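Local coordinates for kinetochore protein Mis16 (Schizosaccharomyces japonicus, PDB 4XYH) that probably serves as a WD-repeat histone chaperone at centromeres, recognising histone H4 and the CENP-A-specific chaperone Scm3, at residues A[237-242]-A[254-259]; A[278-283]-A[297-302]; A[326-331]-A[341-346]. All coordinates share one frame; numbering follows the deposited sequence.

Contact 1: residues A[237-242]-A[254-259]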
loop_
_atom_site.group_PDB
_atom_site.type_symbol
_atom_site.label_atom_id
_atom_site.label_comp_id
_atom_site.label_asym_id
_atom_site.label_seq_id
_atom_site.Cartn_x
_atom_site.Cartn_y
_atom_site.Cartn_z
ATOM N N VAL A 237 10.162 -11.506 9.359
ATOM C CA VAL A 237 9.549 -10.172 9.222
ATOM C C VAL A 237 8.053 -10.213 8.865
ATOM O O VAL A 237 7.623 -10.989 8.004
ATOM C CB VAL A 237 10.281 -9.333 8.146
ATOM C CG1 VAL A 237 10.438 -10.132 6.875
ATOM C CG2 VAL A 237 9.525 -8.056 7.845
ATOM N N VAL A 238 7.259 -9.411 9.563
ATOM C CA VAL A 238 5.866 -9.198 9.182
ATOM C C VAL A 238 5.802 -8.115 8.112
ATOM O O VAL A 238 6.033 -6.927 8.402
ATOM C CB VAL A 238 5.002 -8.773 10.372
ATOM C CG1 VAL A 238 3.535 -8.606 9.938
ATOM C CG2 VAL A 238 5.134 -9.778 11.517
ATOM N N ASN A 239 5.484 -8.520 6.886
ATOM C CA ASN A 239 5.562 -7.623 5.734
ATOM C C ASN A 239 4.377 -6.657 5.584
ATOM O O ASN A 239 4.534 -5.544 5.055
ATOM C CB ASN A 239 5.712 -8.444 4.443
ATOM C CG ASN A 239 7.079 -9.112 4.336
ATOM O OD1 ASN A 239 8.078 -8.530 4.739
ATOM N ND2 ASN A 239 7.127 -10.325 3.786
ATOM N N ASP A 240 3.202 -7.077 6.039
ATOM C CA ASP A 240 1.976 -6.345 5.744
ATOM C C ASP A 240 0.897 -6.855 6.675
ATOM O O ASP A 240 0.967 -8.000 7.121
ATOM C CB ASP A 240 1.576 -6.533 4.272
ATOM C CG ASP A 240 0.574 -5.481 3.778
ATOM O OD1 ASP A 240 0.403 -4.433 4.436
ATOM O OD2 ASP A 240 -0.034 -5.702 2.711
ATOM N N LEU A 241 -0.071 -5.998 6.994
ATOM C CA LEU A 241 -1.187 -6.368 7.859
ATOM C C LEU A 241 -2.381 -5.446 7.596
ATOM O O LEU A 241 -2.203 -4.326 7.132
ATOM C CB LEU A 241 -0.784 -6.329 9.339
ATOM C CG LEU A 241 -0.033 -5.149 9.988
ATOM C CD1 LEU A 241 -0.863 -3.885 10.062
ATOM C CD2 LEU A 241 0.420 -5.524 11.395
ATOM N N GLN A 242 -3.590 -5.916 7.894
ATOM C CA GLN A 242 -4.785 -5.119 7.649
ATOM C C GLN A 242 -5.930 -5.506 8.587
ATOM O O GLN A 242 -6.145 -6.679 8.879
ATOM C CB GLN A 242 -5.235 -5.249 6.183
ATOM C CG GLN A 242 -6.253 -4.168 5.774
ATOM C CD GLN A 242 -6.872 -4.367 4.381
ATOM O OE1 GLN A 242 -8.052 -4.682 4.262
ATOM N NE2 GLN A 242 -6.088 -4.140 3.334
ATOM N N VAL A 254 0.714 -11.136 7.068
ATOM C CA VAL A 254 1.495 -12.020 6.231
ATOM C C VAL A 254 2.974 -11.719 6.468
ATOM O O VAL A 254 3.334 -10.611 6.910
ATOM C CB VAL A 254 1.149 -11.866 4.729
ATOM C CG1 VAL A 254 -0.304 -12.230 4.475
ATOM C CG2 VAL A 254 1.428 -10.456 4.245
ATOM N N SER A 255 3.827 -12.700 6.166
ATOM C CA SER A 255 5.220 -12.691 6.616
ATOM C C SER A 255 6.169 -13.386 5.630
ATOM O O SER A 255 5.745 -14.208 4.817
ATOM C CB SER A 255 5.308 -13.372 7.998
ATOM O OG SER A 255 6.635 -13.691 8.386
ATOM N N ASP A 256 7.458 -13.069 5.730
ATOM C CA ASP A 256 8.503 -13.836 5.058
ATOM C C ASP A 256 8.472 -15.332 5.455
ATOM O O ASP A 256 9.010 -16.184 4.741
ATOM C CB ASP A 256 9.887 -13.247 5.369
ATOM C CG ASP A 256 10.376 -12.256 4.295
ATOM O OD1 ASP A 256 9.551 -11.735 3.515
ATOM O OD2 ASP A 256 11.600 -11.985 4.238
ATOM N N ASP A 257 7.824 -15.660 6.571
ATOM C CA ASP A 257 7.783 -17.046 7.024
ATOM C C ASP A 257 6.740 -17.868 6.265
ATOM O O ASP A 257 6.455 -19.018 6.642
ATOM C CB ASP A 257 7.541 -17.115 8.545
ATOM C CG ASP A 257 6.102 -16.782 8.963
ATOM O OD1 ASP A 257 5.183 -16.675 8.109
ATOM O OD2 ASP A 257 5.894 -16.637 10.194
ATOM N N CYS A 258 6.161 -17.246 5.230
ATOM C CA CYS A 258 5.201 -17.870 4.293
ATOM C C CYS A 258 3.776 -18.033 4.802
ATOM O O CYS A 258 2.947 -18.579 4.081
ATOM C CB CYS A 258 5.704 -19.252 3.834
ATOM S SG CYS A 258 7.304 -19.160 3.060
ATOM N N THR A 259 3.472 -17.577 6.017
ATOM C CA THR A 259 2.115 -17.786 6.537
ATOM C C THR A 259 1.166 -16.597 6.367
ATOM O O THR A 259 1.587 -15.436 6.240
ATOM C CB THR A 259 2.124 -18.157 8.031
ATOM O OG1 THR A 259 2.600 -17.052 8.816
ATOM C CG2 THR A 259 2.998 -19.387 8.269
HETATM O O HOH W 1 10.379 -8.580 3.482
#
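The amide of Asn239 and the carboxylate of Asp256 meet with their planes 73° apart: Asn239 ND2 gives a nearly straight 2.8 Å bond to Asp256 OD1. The acceptor lies in the amide plane, whereas the donor reaches OD1 on its anti side, well out of the carboxylate plane. A methyl covers the same carboxylate, Val237 CG1 standing 3.3 Å from Asp256 CG. It is brought there by a chi1 of 50°, which sets CG1 between the backbone N and carbonyl carbon of Val237. Val284 O also accepts from Asn239 ND2, tying the pair to the next sheet.

Val237 O takes two donors. Asp256 N lies 3.1 Å from Val237 O, nearly along the C=O axis; Ser255 OG comes to Val237 O from above the carbonyl plane at 2.9 Å. With OG anti to its own backbone N (chi1 166°), Ser255 also accepts from Asp257 N in an ST turn, within the type I turn from Ser255 to Cys258. An alanine at Ser255 would probably leave Val237 O with one of these two donors and Asp257 N without its acceptor, freeing the turn to shift.

Beyond, the strands pair antiparallel: Asn239 N binds Val254 O, and Val254 N gives a 3.1 Å bond to Asp240 O. The register slips by one residue between Val238 and Asp240, a beta bulge. The open end of the WD-repeat hairpin 238-243/250-255 is thus held together by side-chain as well as backbone bonds, and the carboxylate of Asp256 would probably polarise the Asn239 amide that joins the two segments.

Contact 2: residues A[278-283]-A[297-302]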
loop_
_atom_site.group_PDB
_atom_site.type_symbol
_atom_site.label_atom_id
_atom_site.label_comp_id
_atom_site.label_asym_id
_atom_site.label_seq_id
_atom_site.Cartn_x
_atom_site.Cartn_y
_atom_site.Cartn_z
ATOM N N LYS A 278 -0.083 -21.952 5.824
ATOM C CA LYS A 278 0.957 -21.641 4.864
ATOM C C LYS A 278 0.249 -21.195 3.580
ATOM O O LYS A 278 -0.534 -21.947 3.015
ATOM C CB LYS A 278 1.864 -22.847 4.623
ATOM C CG LYS A 278 2.872 -22.625 3.498
ATOM C CD LYS A 278 3.833 -23.789 3.343
ATOM C CE LYS A 278 3.134 -25.037 2.836
ATOM N NZ LYS A 278 4.062 -25.877 1.998
ATOM N N ALA A 279 0.490 -19.961 3.150
ATOM C CA ALA A 279 -0.215 -19.406 1.999
ATOM C C ALA A 279 0.560 -19.635 0.712
ATOM O O ALA A 279 -0.035 -19.896 -0.326
ATOM C CB ALA A 279 -0.484 -17.901 2.196
ATOM N N HIS A 280 1.884 -19.499 0.773
ATOM C CA HIS A 280 2.745 -19.742 -0.389
ATOM C C HIS A 280 3.975 -20.547 0.031
ATOM O O HIS A 280 4.175 -20.772 1.216
ATOM C CB HIS A 280 3.184 -18.423 -1.035
ATOM C CG HIS A 280 2.045 -17.587 -1.527
ATOM N ND1 HIS A 280 1.745 -17.457 -2.869
ATOM C CD2 HIS A 280 1.131 -16.845 -0.863
ATOM C CE1 HIS A 280 0.693 -16.671 -3.003
ATOM N NE2 HIS A 280 0.299 -16.285 -1.804
ATOM N N GLU A 281 4.806 -20.954 -0.932
ATOM C CA GLU A 281 6.044 -21.651 -0.603
ATOM C C GLU A 281 7.162 -20.644 -0.353
ATOM O O GLU A 281 8.226 -21.007 0.145
ATOM C CB GLU A 281 6.455 -22.628 -1.713
ATOM C CG GLU A 281 5.496 -23.795 -1.913
ATOM C CD GLU A 281 5.232 -24.566 -0.635
ATOM O OE1 GLU A 281 6.209 -24.866 0.093
ATOM O OE2 GLU A 281 4.043 -24.864 -0.349
ATOM N N GLN A 282 6.905 -19.382 -0.702
ATOM C CA GLN A 282 7.894 -18.318 -0.600
ATOM C C GLN A 282 7.284 -17.143 0.165
ATOM O O GLN A 282 6.076 -17.118 0.368
ATOM C CB GLN A 282 8.360 -17.888 -1.995
ATOM C CG GLN A 282 8.921 -19.028 -2.850
ATOM C CD GLN A 282 9.551 -18.524 -4.136
ATOM O OE1 GLN A 282 10.183 -17.465 -4.156
ATOM N NE2 GLN A 282 9.373 -19.273 -5.219
ATOM N N PRO A 283 8.116 -16.180 0.616
ATOM C CA PRO A 283 7.627 -15.012 1.361
ATOM C C PRO A 283 6.351 -14.362 0.818
ATOM O O PRO A 283 6.161 -14.212 -0.396
ATOM C CB PRO A 283 8.809 -14.050 1.266
ATOM C CG PRO A 283 9.976 -14.974 1.387
ATOM C CD PRO A 283 9.593 -16.216 0.609
ATOM N N LEU A 297 -10.126 -12.316 0.315
ATOM C CA LEU A 297 -8.858 -11.586 0.449
ATOM C C LEU A 297 -7.800 -12.094 -0.539
ATOM O O LEU A 297 -7.966 -13.152 -1.160
ATOM C CB LEU A 297 -8.312 -11.669 1.881
ATOM C CG LEU A 297 -7.939 -13.053 2.431
ATOM C CD1 LEU A 297 -6.921 -12.912 3.536
ATOM C CD2 LEU A 297 -9.177 -13.779 2.955
ATOM N N ALA A 298 -6.713 -11.335 -0.678
ATOM C CA ALA A 298 -5.651 -11.676 -1.615
ATOM C C ALA A 298 -4.295 -11.601 -0.942
ATOM O O ALA A 298 -4.085 -10.775 -0.046
ATOM C CB ALA A 298 -5.689 -10.750 -2.821
ATOM N N THR A 299 -3.374 -12.455 -1.384
ATOM C CA THR A 299 -1.989 -12.391 -0.942
ATOM C C THR A 299 -1.060 -12.241 -2.142
ATOM O O THR A 299 -1.274 -12.858 -3.193
ATOM C CB THR A 299 -1.566 -13.654 -0.136
ATOM O OG1 THR A 299 -1.851 -14.837 -0.899
ATOM C CG2 THR A 299 -2.307 -13.722 1.186
ATOM N N ALA A 300 -0.035 -11.410 -1.977
ATOM C CA ALA A 300 1.001 -11.227 -2.988
ATOM C C ALA A 300 2.274 -11.889 -2.486
ATOM O O ALA A 300 2.699 -11.646 -1.359
ATOM C CB ALA A 300 1.235 -9.746 -3.265
ATOM N N SER A 301 2.886 -12.717 -3.319
ATOM C CA SER A 301 4.018 -13.506 -2.872
ATOM C C SER A 301 5.257 -13.269 -3.701
ATOM O O SER A 301 5.171 -12.854 -4.859
ATOM C CB SER A 301 3.681 -14.995 -2.908
ATOM O OG SER A 301 4.817 -15.773 -2.558
ATOM N N ALA A 302 6.406 -13.590 -3.105
ATOM C CA ALA A 302 7.678 -13.615 -3.815
ATOM C C ALA A 302 7.727 -14.699 -4.908
ATOM O O ALA A 302 8.637 -14.708 -5.737
ATOM C CB ALA A 302 8.831 -13.815 -2.819
#
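The hydrogen-bonded His-Ser/Thr-Asp-Trp network of WD repeats runs through this contact, where the loop 278-283 lies over the strand 297-301. His280 NE2 and Thr299 OG1 are 2.7 Å apart in a nearly straight hydrogen bond whose proton could sit on either atom. The hydroxyl lies at the edge of the imidazole, in its plane, and is placed there by a chi1 of 54°, which puts OG1 between the backbone N and carbonyl carbon of Thr299. Trp309 NE1 bonds to the same hydroxyl, and Asp303 OD2 holds His280 ND1, completing the chain from tryptophan to aspartate. Bonded at both nitrogens, the ring is fixed in its rotation.

One face of the imidazole rests on Ser301. Its CB sits 3.3 Å from the ring centroid, 19° off the normal, a CH-pi contact displaced toward the ND1 side of the ring. The Ser301 hydroxyl, anti to its backbone N (chi1 176°), is turned to the loop end, where Ser301 OG donates to Pro283 O over 3.0 Å from above the carbonyl plane. Ala302 N reaches Pro283 O more directly, at 2.8 Å and close to straight. Two donors therefore grip this carbonyl from adjacent residues. Outside them, Pro283 CB packs on Ala302 CB at 4.1 Å, and Gln282 OE1 comes within 3.5 Å of Ala302 O.

The loop links strand 275-278, outermost in one blade, to strand 284-289, innermost in the next. Thr299 touches Val284 of that inner strand, His280 reaches Ala307 of strand 306-310, and on the reverse side of strand 296-301 Ala300 meets Val328 of the following blade.

Contact 3: residues A[326-331]-A[341-346]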
loop_
_atom_site.group_PDB
_atom_site.type_symbol
_atom_site.label_atom_id
_atom_site.label_comp_id
_atom_site.label_asym_id
_atom_site.label_seq_id
_atom_site.Cartn_x
_atom_site.Cartn_y
_atom_site.Cartn_z
ATOM N N ASP A 326 8.249 -11.537 -11.526
ATOM C CA ASP A 326 9.130 -11.420 -10.369
ATOM C C ASP A 326 8.253 -11.308 -9.115
ATOM O O ASP A 326 7.019 -11.415 -9.211
ATOM C CB ASP A 326 10.036 -10.206 -10.525
ATOM C CG ASP A 326 11.426 -10.424 -9.959
ATOM O OD1 ASP A 326 11.587 -11.203 -8.995
ATOM O OD2 ASP A 326 12.366 -9.794 -10.483
ATOM N N GLU A 327 8.878 -11.100 -7.956
ATOM C CA GLU A 327 8.147 -10.921 -6.707
ATOM C C GLU A 327 6.994 -9.945 -6.847
ATOM O O GLU A 327 7.152 -8.841 -7.393
ATOM C CB GLU A 327 9.065 -10.412 -5.598
ATOM C CG GLU A 327 10.146 -11.369 -5.187
ATOM C CD GLU A 327 10.748 -11.020 -3.832
ATOM O OE1 GLU A 327 9.983 -10.653 -2.897
ATOM O OE2 GLU A 327 11.990 -11.125 -3.712
ATOM N N VAL A 328 5.835 -10.355 -6.350
ATOM C CA VAL A 328 4.717 -9.438 -6.238
ATOM C C VAL A 328 4.743 -8.831 -4.844
ATOM O O VAL A 328 4.924 -9.541 -3.844
ATOM C CB VAL A 328 3.383 -10.129 -6.505
ATOM C CG1 VAL A 328 2.251 -9.082 -6.596
ATOM C CG2 VAL A 328 3.479 -10.935 -7.795
ATOM N N TYR A 329 4.574 -7.514 -4.793
ATOM C CA TYR A 329 4.699 -6.760 -3.555
ATOM C C TYR A 329 3.354 -6.192 -3.076
ATOM O O TYR A 329 2.856 -6.555 -2.025
ATOM C CB TYR A 329 5.718 -5.636 -3.748
ATOM C CG TYR A 329 6.114 -4.914 -2.478
ATOM C CD1 TYR A 329 6.739 -5.594 -1.435
ATOM C CD2 TYR A 329 5.894 -3.535 -2.328
ATOM C CE1 TYR A 329 7.115 -4.929 -0.264
ATOM C CE2 TYR A 329 6.273 -2.854 -1.157
ATOM C CZ TYR A 329 6.884 -3.556 -0.128
ATOM O OH TYR A 329 7.264 -2.909 1.043
ATOM N N ASN A 330 2.767 -5.301 -3.856
ATOM C CA ASN A 330 1.552 -4.630 -3.437
ATOM C C ASN A 330 0.316 -5.341 -3.980
ATOM O O ASN A 330 0.346 -5.920 -5.062
ATOM C CB ASN A 330 1.562 -3.158 -3.893
ATOM C CG ASN A 330 2.769 -2.383 -3.366
ATOM O OD1 ASN A 330 3.509 -1.743 -4.129
ATOM N ND2 ASN A 330 2.971 -2.436 -2.050
ATOM N N VAL A 331 -0.769 -5.286 -3.224
ATOM C CA VAL A 331 -2.040 -5.787 -3.695
ATOM C C VAL A 331 -3.117 -4.876 -3.117
ATOM O O VAL A 331 -3.134 -4.629 -1.924
ATOM C CB VAL A 331 -2.253 -7.275 -3.300
ATOM C CG1 VAL A 331 -2.059 -7.507 -1.786
ATOM C CG2 VAL A 331 -3.595 -7.759 -3.765
ATOM N N LEU A 341 -8.898 -5.762 -8.776
ATOM C CA LEU A 341 -7.758 -5.480 -7.903
ATOM C C LEU A 341 -6.497 -5.167 -8.715
ATOM O O LEU A 341 -6.411 -5.462 -9.905
ATOM C CB LEU A 341 -7.485 -6.643 -6.940
ATOM C CG LEU A 341 -6.730 -7.867 -7.447
ATOM C CD1 LEU A 341 -6.266 -8.755 -6.298
ATOM C CD2 LEU A 341 -7.641 -8.650 -8.355
ATOM N N VAL A 342 -5.538 -4.534 -8.056
ATOM C CA VAL A 342 -4.321 -4.097 -8.699
ATOM C C VAL A 342 -3.127 -4.668 -7.919
ATOM O O VAL A 342 -3.185 -4.798 -6.691
ATOM C CB VAL A 342 -4.261 -2.544 -8.782
ATOM C CG1 VAL A 342 -4.064 -1.901 -7.401
ATOM C CG2 VAL A 342 -3.169 -2.129 -9.688
ATOM N N THR A 343 -2.071 -5.047 -8.639
ATOM C CA THR A 343 -0.865 -5.579 -8.026
ATOM C C THR A 343 0.371 -4.914 -8.636
ATOM O O THR A 343 0.305 -4.336 -9.722
ATOM C CB THR A 343 -0.750 -7.117 -8.201
ATOM O OG1 THR A 343 -0.644 -7.444 -9.595
ATOM C CG2 THR A 343 -1.961 -7.822 -7.618
ATOM N N SER A 344 1.493 -5.006 -7.929
ATOM C CA SER A 344 2.737 -4.377 -8.352
ATOM C C SER A 344 3.870 -5.346 -8.083
ATOM O O SER A 344 3.803 -6.153 -7.150
ATOM C CB SER A 344 2.989 -3.061 -7.612
ATOM O OG SER A 344 3.653 -3.287 -6.369
ATOM N N SER A 345 4.920 -5.244 -8.879
ATOM C CA SER A 345 5.962 -6.244 -8.835
ATOM C C SER A 345 7.351 -5.662 -9.079
ATOM O O SER A 345 7.510 -4.552 -9.591
ATOM C CB SER A 345 5.654 -7.339 -9.860
ATOM O OG SER A 345 6.723 -8.250 -9.990
ATOM N N THR A 346 8.356 -6.434 -8.693
ATOM C CA THR A 346 9.743 -6.128 -8.999
ATOM C C THR A 346 9.985 -6.175 -10.519
ATOM O O THR A 346 10.944 -5.592 -11.023
ATOM C CB THR A 346 10.676 -7.111 -8.259
ATOM O OG1 THR A 346 10.481 -6.950 -6.850
ATOM C CG2 THR A 346 12.140 -6.845 -8.579
#
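Glu327 O draws in two donors from the facing strand end. Ser345 OG comes to 2.7 Å from Glu327 O from above the carbonyl plane, and Thr346 N meets Glu327 O almost end-on at 3.0 Å. A chi1 of 172° holds Ser345 OG anti to its backbone N, where it can also accept from Asp347 N. Further along, Tyr329 N makes a nearly straight 2.8 Å bond to Ser344 O, while Ser344 N bonds at 3.2 Å to Asn330 O on a more bent path. Ser344 is thus opposed by two residues, Tyr329 and Asn330, which makes this a classic beta bulge. At the bulge Asn330 N makes a weak bond to Ser344 OG, a hydroxyl set between its backbone N and carbonyl carbon.

Around these bonds the packing is mostly aliphatic. Val328 and Thr343 cross on the face they share with Val331 and Ser345, with Val328 CG1 3.9 Å from Thr343 CB. Val331 CG2 touches Leu341 CD1 at 3.8 Å. At the open end of the hairpin, Thr346 turns its CG2 methyl to Asp326, 3.5 Å from OD2, while Asp326 OD1 accepts from Glu327 N.

Thr343 OG1 itself turns to His324 NE2 and Trp353 NE1, as in the hydrogen-bonded network of WD repeats. Arg384 makes a cation-pi contact with the Tyr329 ring. The first two strands of this propeller blade are thus held by backbone bonds that accommodate an extra residue on strand 328-333, and the hydroxyls of buried Ser345 and Thr343 find partners within the blade, Ser345 fastening the turn that follows it at Asp347, and Thr343 linking the loop that carries His324 with strand 350-354.

In the fold
The three contacts follow one another along the chain and belong to three successive four-stranded antiparallel blades of the WD-repeat beta-propeller. Contacts 1 and 3 lie within the hairpins that start their blades; contact 2 lays the loop entering the middle blade over its second strand. Centres of contacts 1 and 2 are 9 Å apart, those of 2 and 3 about 11 Å, and those of 1 and 3 about 15 Å. Contact 2 touches both others: Asp256 packs against Pro283, and Ala298 and Ala300 meet Val331 and Val328. Contacts 1 and 3 do not touch. Neighbouring blades are thereby joined around this part of the propeller.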